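Local coordinates for arginine decarboxylase (Campylobacter jejuni subsp. jejuni, PDB 3NZP), which probably catalyses the pyridoxal-phosphate-dependent decarboxylation of arginine to agmatine, a step in polyamine and spermidine biosynthesis, at residues I238-L248 and R288-V299. Sequence-based numbering, arbitrary orientation.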
ATOM      1  N   ILE B 238      -9.718   1.948  16.939  1.00 34.72           N
ATOM      2  CA  ILE B 238      -9.837   1.088  18.110  1.00 31.93           C
ATOM      3  C   ILE B 238     -11.299   0.661  18.214  1.00 33.49           C
ATOM      4  O   ILE B 238     -12.147   1.443  18.633  1.00 32.11           O
ATOM      5  CB  ILE B 238      -9.476   1.850  19.394  1.00 38.77           C
ATOM      6  CG1 ILE B 238      -8.069   2.458  19.286  1.00 44.13           C
ATOM      7  CG2 ILE B 238      -9.605   0.922  20.591  1.00 37.35           C
ATOM      8  CD1 ILE B 238      -6.935   1.457  19.260  1.00 31.96           C
ATOM      9  N   THR B 239     -11.593  -0.575  17.838  1.00 36.88           N
ATOM     10  CA  THR B 239     -12.964  -1.081  17.873  1.00 41.73           C
ATOM     11  C   THR B 239     -13.572  -1.280  19.268  1.00 43.63           C
ATOM     12  O   THR B 239     -14.787  -1.173  19.445  1.00 40.30           O
ATOM     13  CB  THR B 239     -13.049  -2.417  17.137  1.00 41.99           C
ATOM     14  OG1 THR B 239     -12.099  -3.329  17.708  1.00 44.88           O
ATOM     15  CG2 THR B 239     -12.752  -2.233  15.666  1.00 41.34           C
ATOM     16  N   GLU B 240     -12.730  -1.578  20.253  1.00 46.18           N
ATOM     17  CA  GLU B 240     -13.191  -1.806  21.626  1.00 50.23           C
ATOM     18  C   GLU B 240     -12.993  -0.574  22.500  1.00 49.30           C
ATOM     19  O   GLU B 240     -11.973   0.106  22.397  1.00 54.66           O
ATOM     20  CB  GLU B 240     -12.419  -2.975  22.247  1.00 67.15           C
ATOM     21  CG  GLU B 240     -12.465  -4.258  21.441  1.00 74.28           C
ATOM     22  CD  GLU B 240     -13.879  -4.786  21.313  1.00 84.68           C
ATOM     23  OE1 GLU B 240     -14.306  -5.067  20.169  1.00 89.09           O
ATOM     24  OE2 GLU B 240     -14.565  -4.915  22.355  1.00 84.61           O
ATOM     25  N   ILE B 241     -13.952  -0.302  23.380  1.00 47.31           N
ATOM     26  CA  ILE B 241     -13.868   0.862  24.264  1.00 43.63           C
ATOM     27  C   ILE B 241     -13.060   0.588  25.530  1.00 42.23           C
ATOM     28  O   ILE B 241     -12.557   1.506  26.173  1.00 44.05           O
ATOM     29  CB  ILE B 241     -15.268   1.341  24.691  1.00 37.17           C
ATOM     30  CG1 ILE B 241     -15.162   2.621  25.523  1.00 37.56           C
ATOM     31  CG2 ILE B 241     -15.950   0.260  25.500  1.00 42.40           C
ATOM     32  CD1 ILE B 241     -14.652   3.820  24.754  1.00 28.86           C
ATOM     33  N   HIS B 242     -12.928  -0.681  25.882  1.00 45.08           N
ATOM     34  CA  HIS B 242     -12.193  -1.051  27.083  1.00 44.30           C
ATOM     35  C   HIS B 242     -10.735  -0.617  27.064  1.00 38.11           C
ATOM     36  O   HIS B 242     -10.246   0.023  27.997  1.00 33.99           O
ATOM     37  CB  HIS B 242     -12.269  -2.558  27.275  1.00 49.12           C
ATOM     38  CG  HIS B 242     -11.508  -3.053  28.461  1.00 51.90           C
ATOM     39  ND1 HIS B 242     -11.907  -2.808  29.759  1.00 56.64           N
ATOM     40  CD2 HIS B 242     -10.364  -3.771  28.546  1.00 51.45           C
ATOM     41  CE1 HIS B 242     -11.040  -3.358  30.591  1.00 56.00           C
ATOM     42  NE2 HIS B 242     -10.095  -3.948  29.881  1.00 54.76           N
ATOM     43  N   PRO B 243     -10.009  -0.982  26.003  1.00 39.98           N
ATOM     44  CA  PRO B 243      -8.604  -0.583  25.950  1.00 40.83           C
ATOM     45  C   PRO B 243      -8.408   0.926  26.171  1.00 37.95           C
ATOM     46  O   PRO B 243      -7.433   1.350  26.786  1.00 37.72           O
ATOM     47  CB  PRO B 243      -8.167  -1.065  24.563  1.00 37.17           C
ATOM     48  CG  PRO B 243      -9.443  -1.096  23.773  1.00 25.26           C
ATOM     49  CD  PRO B 243     -10.413  -1.655  24.756  1.00 32.75           C
ATOM     50  N   LEU B 244      -9.340   1.735  25.685  1.00 34.58           N
ATOM     51  CA  LEU B 244      -9.231   3.176  25.859  1.00 38.74           C
ATOM     52  C   LEU B 244      -9.366   3.538  27.335  1.00 41.43           C
ATOM     53  O   LEU B 244      -8.624   4.368  27.834  1.00 41.84           O
ATOM     54  CB  LEU B 244     -10.315   3.885  25.052  1.00 41.93           C
ATOM     55  CG  LEU B 244     -10.345   3.435  23.586  1.00 58.68           C
ATOM     56  CD1 LEU B 244     -11.639   3.868  22.925  1.00 61.95           C
ATOM     57  CD2 LEU B 244      -9.135   4.003  22.846  1.00 65.46           C
ATOM     58  N   LYS B 245     -10.317   2.910  28.026  1.00 43.24           N
ATOM     59  CA  LYS B 245     -10.546   3.174  29.443  1.00 39.70           C
ATOM     60  C   LYS B 245      -9.394   2.679  30.300  1.00 40.12           C
ATOM     61  O   LYS B 245      -9.043   3.288  31.310  1.00 35.95           O
ATOM     62  CB  LYS B 245     -11.865   2.541  29.907  1.00 35.58           C
ATOM     63  CG  LYS B 245     -13.052   3.468  29.680  1.00 48.17           C
ATOM     64  CD  LYS B 245     -14.398   2.960  30.196  1.00 50.38           C
ATOM     65  CE  LYS B 245     -14.951   1.815  29.353  1.00 62.47           C
ATOM     66  NZ  LYS B 245     -16.417   1.581  29.611  1.00 62.86           N
ATOM     67  N   LYS B 246      -8.801   1.568  29.898  1.00 41.49           N
ATOM     68  CA  LYS B 246      -7.680   1.039  30.649  1.00 44.23           C
ATOM     69  C   LYS B 246      -6.506   2.004  30.517  1.00 44.49           C
ATOM     70  O   LYS B 246      -5.784   2.259  31.481  1.00 35.17           O
ATOM     71  CB  LYS B 246      -7.292  -0.333  30.110  1.00 50.25           C
ATOM     72  CG  LYS B 246      -8.018  -1.486  30.777  1.00 65.55           C
ATOM     73  CD  LYS B 246      -7.298  -1.944  32.057  1.00 71.14           C
ATOM     74  CE  LYS B 246      -5.793  -2.275  31.822  1.00 79.43           C
ATOM     75  NZ  LYS B 246      -5.467  -3.295  30.754  1.00 73.59           N
ATOM     76  N   ALA B 247      -6.344   2.542  29.310  1.00 44.50           N
ATOM     77  CA  ALA B 247      -5.273   3.475  28.995  1.00 39.35           C
ATOM     78  C   ALA B 247      -5.451   4.802  29.709  1.00 37.17           C
ATOM     79  O   ALA B 247      -4.560   5.280  30.398  1.00 39.45           O
ATOM     80  CB  ALA B 247      -5.226   3.716  27.495  1.00 29.73           C
ATOM     81  N   LEU B 248      -6.616   5.398  29.521  1.00 38.74           N
ATOM     82  CA  LEU B 248      -6.908   6.672  30.118  1.00 39.83           C
ATOM     83  C   LEU B 248      -6.658   6.636  31.620  1.00 44.99           C
ATOM     84  O   LEU B 248      -6.053   7.553  32.178  1.00 48.73           O
ATOM     85  CB  LEU B 248      -8.348   7.053  29.813  1.00 37.43           C
ATOM     86  CG  LEU B 248      -8.774   8.446  30.268  1.00 49.35           C
ATOM     87  CD1 LEU B 248      -7.803   9.509  29.744  1.00 35.22           C
ATOM     88  CD2 LEU B 248     -10.194   8.702  29.776  1.00 47.09           C
ATOM     89  N   ARG B 288     -17.292  -0.626  15.441  1.00 43.28           N
ATOM     90  CA  ARG B 288     -16.888  -0.328  16.803  1.00 44.80           C
ATOM     91  C   ARG B 288     -18.047  -0.658  17.710  1.00 44.44           C
ATOM     92  O   ARG B 288     -19.195  -0.503  17.318  1.00 49.52           O
ATOM     93  CB  ARG B 288     -16.519   1.146  16.965  1.00 41.60           C
ATOM     94  CG  ARG B 288     -17.567   2.135  16.517  1.00 30.53           C
ATOM     95  CD  ARG B 288     -17.168   3.518  17.015  1.00 38.07           C
ATOM     96  NE  ARG B 288     -17.743   4.639  16.261  1.00 33.18           N
ATOM     97  CZ  ARG B 288     -19.043   4.869  16.107  1.00 40.59           C
ATOM     98  NH1 ARG B 288     -19.939   4.051  16.647  1.00 46.74           N
ATOM     99  NH2 ARG B 288     -19.447   5.935  15.432  1.00 41.95           N
ATOM    100  N   ASN B 289     -17.744  -1.109  18.923  1.00 41.35           N
ATOM    101  CA  ASN B 289     -18.787  -1.467  19.876  1.00 43.82           C
ATOM    102  C   ASN B 289     -19.152  -0.328  20.789  1.00 43.99           C
ATOM    103  O   ASN B 289     -19.743  -0.526  21.836  1.00 51.57           O
ATOM    104  CB  ASN B 289     -18.347  -2.633  20.746  1.00 52.83           C
ATOM    105  CG  ASN B 289     -17.250  -2.243  21.742  1.00 68.99           C
ATOM    106  OD1 ASN B 289     -17.432  -1.366  22.596  1.00 69.91           O
ATOM    107  ND2 ASN B 289     -16.103  -2.899  21.630  1.00 74.07           N
ATOM    108  N   TYR B 290     -18.825   0.879  20.420  1.00 40.62           N
ATOM    109  CA  TYR B 290     -19.158   1.990  21.369  1.00 39.98           C
ATOM    110  C   TYR B 290     -19.628   3.270  20.644  1.00 43.13           C
ATOM    111  O   TYR B 290     -19.412   3.390  19.420  1.00 46.87           O
ATOM    112  CB  TYR B 290     -17.978   2.341  22.279  1.00 35.99           C
ATOM    113  CG  TYR B 290     -16.767   2.805  21.509  1.00 35.95           C
ATOM    114  CD1 TYR B 290     -16.549   4.142  21.242  1.00 31.25           C
ATOM    115  CD2 TYR B 290     -15.839   1.911  21.051  1.00 33.32           C
ATOM    116  CE1 TYR B 290     -15.387   4.588  20.521  1.00 32.89           C
ATOM    117  CE2 TYR B 290     -14.686   2.297  20.340  1.00 29.84           C
ATOM    118  CZ  TYR B 290     -14.459   3.631  20.069  1.00 37.20           C
ATOM    119  OH  TYR B 290     -13.346   3.994  19.382  1.00 26.23           O
ATOM    120  N   THR B 291     -20.216   4.264  21.306  1.00 44.72           N
ATOM    121  CA  THR B 291     -20.648   5.500  20.591  1.00 42.37           C
ATOM    122  C   THR B 291     -19.710   6.676  20.886  1.00 37.63           C
ATOM    123  O   THR B 291     -18.910   6.618  21.817  1.00 30.99           O
ATOM    124  CB  THR B 291     -22.072   5.915  21.004  1.00 41.71           C
ATOM    125  OG1 THR B 291     -22.045   6.484  22.317  1.00 47.68           O
ATOM    126  CG2 THR B 291     -22.996   4.714  21.000  1.00 42.01           C
ATOM    127  N   LEU B 292     -19.811   7.744  20.105  1.00 32.81           N
ATOM    128  CA  LEU B 292     -18.947   8.896  20.337  1.00 32.60           C
ATOM    129  C   LEU B 292     -19.201   9.433  21.745  1.00 32.91           C
ATOM    130  O   LEU B 292     -18.262   9.696  22.501  1.00 32.86           O
ATOM    131  CB  LEU B 292     -19.224  10.004  19.315  1.00 28.55           C
ATOM    132  CG  LEU B 292     -18.078  10.981  19.025  1.00 33.03           C
ATOM    133  CD1 LEU B 292     -18.649  12.226  18.369  1.00 27.84           C
ATOM    134  CD2 LEU B 292     -17.350  11.364  20.297  1.00 33.54           C
ATOM    135  N   ARG B 293     -20.479   9.576  22.092  1.00 33.02           N
ATOM    136  CA  ARG B 293     -20.877  10.081  23.403  1.00 36.53           C
ATOM    137  C   ARG B 293     -20.309   9.204  24.515  1.00 33.77           C
ATOM    138  O   ARG B 293     -19.846   9.709  25.540  1.00 31.32           O
ATOM    139  CB  ARG B 293     -22.412  10.151  23.499  1.00 33.87           C
ATOM    140  CG  ARG B 293     -22.945  10.808  24.773  1.00 31.44           C
ATOM    141  CD  ARG B 293     -22.334  12.182  24.980  1.00 50.31           C
ATOM    142  NE  ARG B 293     -22.613  12.751  26.299  1.00 51.92           N
ATOM    143  CZ  ARG B 293     -23.689  13.468  26.611  1.00 52.27           C
ATOM    144  NH1 ARG B 293     -23.826  13.927  27.846  1.00 56.88           N
ATOM    145  NH2 ARG B 293     -24.618  13.735  25.698  1.00 44.81           N
ATOM    146  N   GLU B 294     -20.340   7.891  24.297  1.00 31.30           N
ATOM    147  CA  GLU B 294     -19.813   6.942  25.269  1.00 29.90           C
ATOM    148  C   GLU B 294     -18.319   7.203  25.458  1.00 38.50           C
ATOM    149  O   GLU B 294     -17.808   7.257  26.582  1.00 36.32           O
ATOM    150  CB  GLU B 294     -20.041   5.512  24.790  1.00 25.05           C
ATOM    151  CG  GLU B 294     -19.528   4.482  25.761  1.00 37.63           C
ATOM    152  CD  GLU B 294     -19.984   3.067  25.436  1.00 44.22           C
ATOM    153  OE1 GLU B 294     -19.695   2.165  26.250  1.00 49.01           O
ATOM    154  OE2 GLU B 294     -20.623   2.851  24.383  1.00 40.74           O
ATOM    155  N   TYR B 295     -17.622   7.377  24.343  1.00 41.81           N
ATOM    156  CA  TYR B 295     -16.198   7.654  24.373  1.00 38.82           C
ATOM    157  C   TYR B 295     -15.973   8.940  25.168  1.00 37.65           C
ATOM    158  O   TYR B 295     -15.138   8.988  26.072  1.00 39.25           O
ATOM    159  CB  TYR B 295     -15.678   7.778  22.943  1.00 43.07           C
ATOM    160  CG  TYR B 295     -14.236   8.196  22.825  1.00 41.76           C
ATOM    161  CD1 TYR B 295     -13.899   9.523  22.592  1.00 45.80           C
ATOM    162  CD2 TYR B 295     -13.214   7.271  22.947  1.00 34.65           C
ATOM    163  CE1 TYR B 295     -12.575   9.915  22.482  1.00 53.10           C
ATOM    164  CE2 TYR B 295     -11.887   7.648  22.842  1.00 39.90           C
ATOM    165  CZ  TYR B 295     -11.571   8.974  22.611  1.00 47.86           C
ATOM    166  OH  TYR B 295     -10.250   9.378  22.531  1.00 49.84           O
ATOM    167  N   ALA B 296     -16.734   9.979  24.846  1.00 34.00           N
ATOM    168  CA  ALA B 296     -16.593  11.244  25.555  1.00 38.45           C
ATOM    169  C   ALA B 296     -16.950  11.103  27.038  1.00 37.70           C
ATOM    170  O   ALA B 296     -16.158  11.483  27.904  1.00 39.39           O
ATOM    171  CB  ALA B 296     -17.453  12.330  24.892  1.00 35.19           C
ATOM    172  N   ASN B 297     -18.126  10.560  27.344  1.00 30.88           N
ATOM    173  CA  ASN B 297     -18.509  10.406  28.742  1.00 30.43           C
ATOM    174  C   ASN B 297     -17.434   9.643  29.507  1.00 31.62           C
ATOM    175  O   ASN B 297     -17.032  10.050  30.598  1.00 30.38           O
ATOM    176  CB  ASN B 297     -19.847   9.675  28.879  1.00 29.65           C
ATOM    177  CG  ASN B 297     -21.008  10.494  28.377  1.00 29.64           C
ATOM    178  OD1 ASN B 297     -21.011  11.717  28.487  1.00 29.24           O
ATOM    179  ND2 ASN B 297     -22.013   9.821  27.837  1.00 35.94           N
ATOM    180  N   ASP B 298     -16.957   8.546  28.927  1.00 27.56           N
ATOM    181  CA  ASP B 298     -15.921   7.760  29.577  1.00 26.80           C
ATOM    182  C   ASP B 298     -14.678   8.597  29.861  1.00 31.38           C
ATOM    183  O   ASP B 298     -14.131   8.545  30.960  1.00 29.84           O
ATOM    184  CB  ASP B 298     -15.570   6.541  28.735  1.00 26.39           C
ATOM    185  CG  ASP B 298     -16.635   5.476  28.806  1.00 40.67           C
ATOM    186  OD1 ASP B 298     -16.576   4.486  28.034  1.00 48.17           O
ATOM    187  OD2 ASP B 298     -17.540   5.627  29.646  1.00 50.52           O
ATOM    188  N   VAL B 299     -14.228   9.377  28.883  1.00 31.49           N
ATOM    189  CA  VAL B 299     -13.038  10.197  29.088  1.00 31.19           C
ATOM    190  C   VAL B 299     -13.235  11.176  30.225  1.00 34.65           C
ATOM    191  O   VAL B 299     -12.437  11.225  31.162  1.00 41.28           O
ATOM    192  CB  VAL B 299     -12.643  10.985  27.808  1.00 35.77           C
ATOM    193  CG1 VAL B 299     -11.481  11.936  28.099  1.00 21.82           C
ATOM    194  CG2 VAL B 299     -12.252  10.016  26.708  1.00 31.59           C
TER
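The Y290 ring is sandwiched between I241 and R288. I241 CD1 makes a CH-pi contact over one face, 4.1 Å from the ring centroid and 17° off its normal, while the methylene CD of R288 lies over the centre of the opposite face. With I241 CG1 anti to the backbone N and a bend at chi2, CD1 comes to lie over the tyrosine. At the ring's edge, Y290 OH donates to I238 O at 2.9 Å, in the carbonyl plane; it also bonds A276 N, so two backbone groups fix the phenol. The Y295 ring is met edge-on by L244 CD1, 3.7 Å from Y295 CD2, and V299 CG2 of its own helix lies over one face, offset toward the rim.

The loops are joined by a nearly straight backbone bond from N289 N to T239 O, 3.0 Å with 170° at the hydrogen. The E240 carboxylate and N289 amide planes are well turned from each other; N289 ND2 lies beside E240 OE2, but the N-H direction is too poor to count as a hydrogen bond. Further along the helices, the K245 chain, bent at chi3, passes over the D298 carboxylate; the salt bridge from K245 NZ to D298 OD1 is weak at 3.3 Å. L248 CD2 packs against V299 at its CA and both its methyls, 3.9 Å from V299 CG1.

Helices 242-260 and 292-309 are successive outer helices of the eight-stranded TIM-type barrel, running in the same direction, with segment axes 10.6 Å apart at an angle of 18°. Beneath them, L248, Y295 and V299 pack on L271 of the intervening strand 268-272. Helix 52-72 borders the far side of 292-309, and backbone bonding of I238 to G274 links the contact to the cofactor pocket.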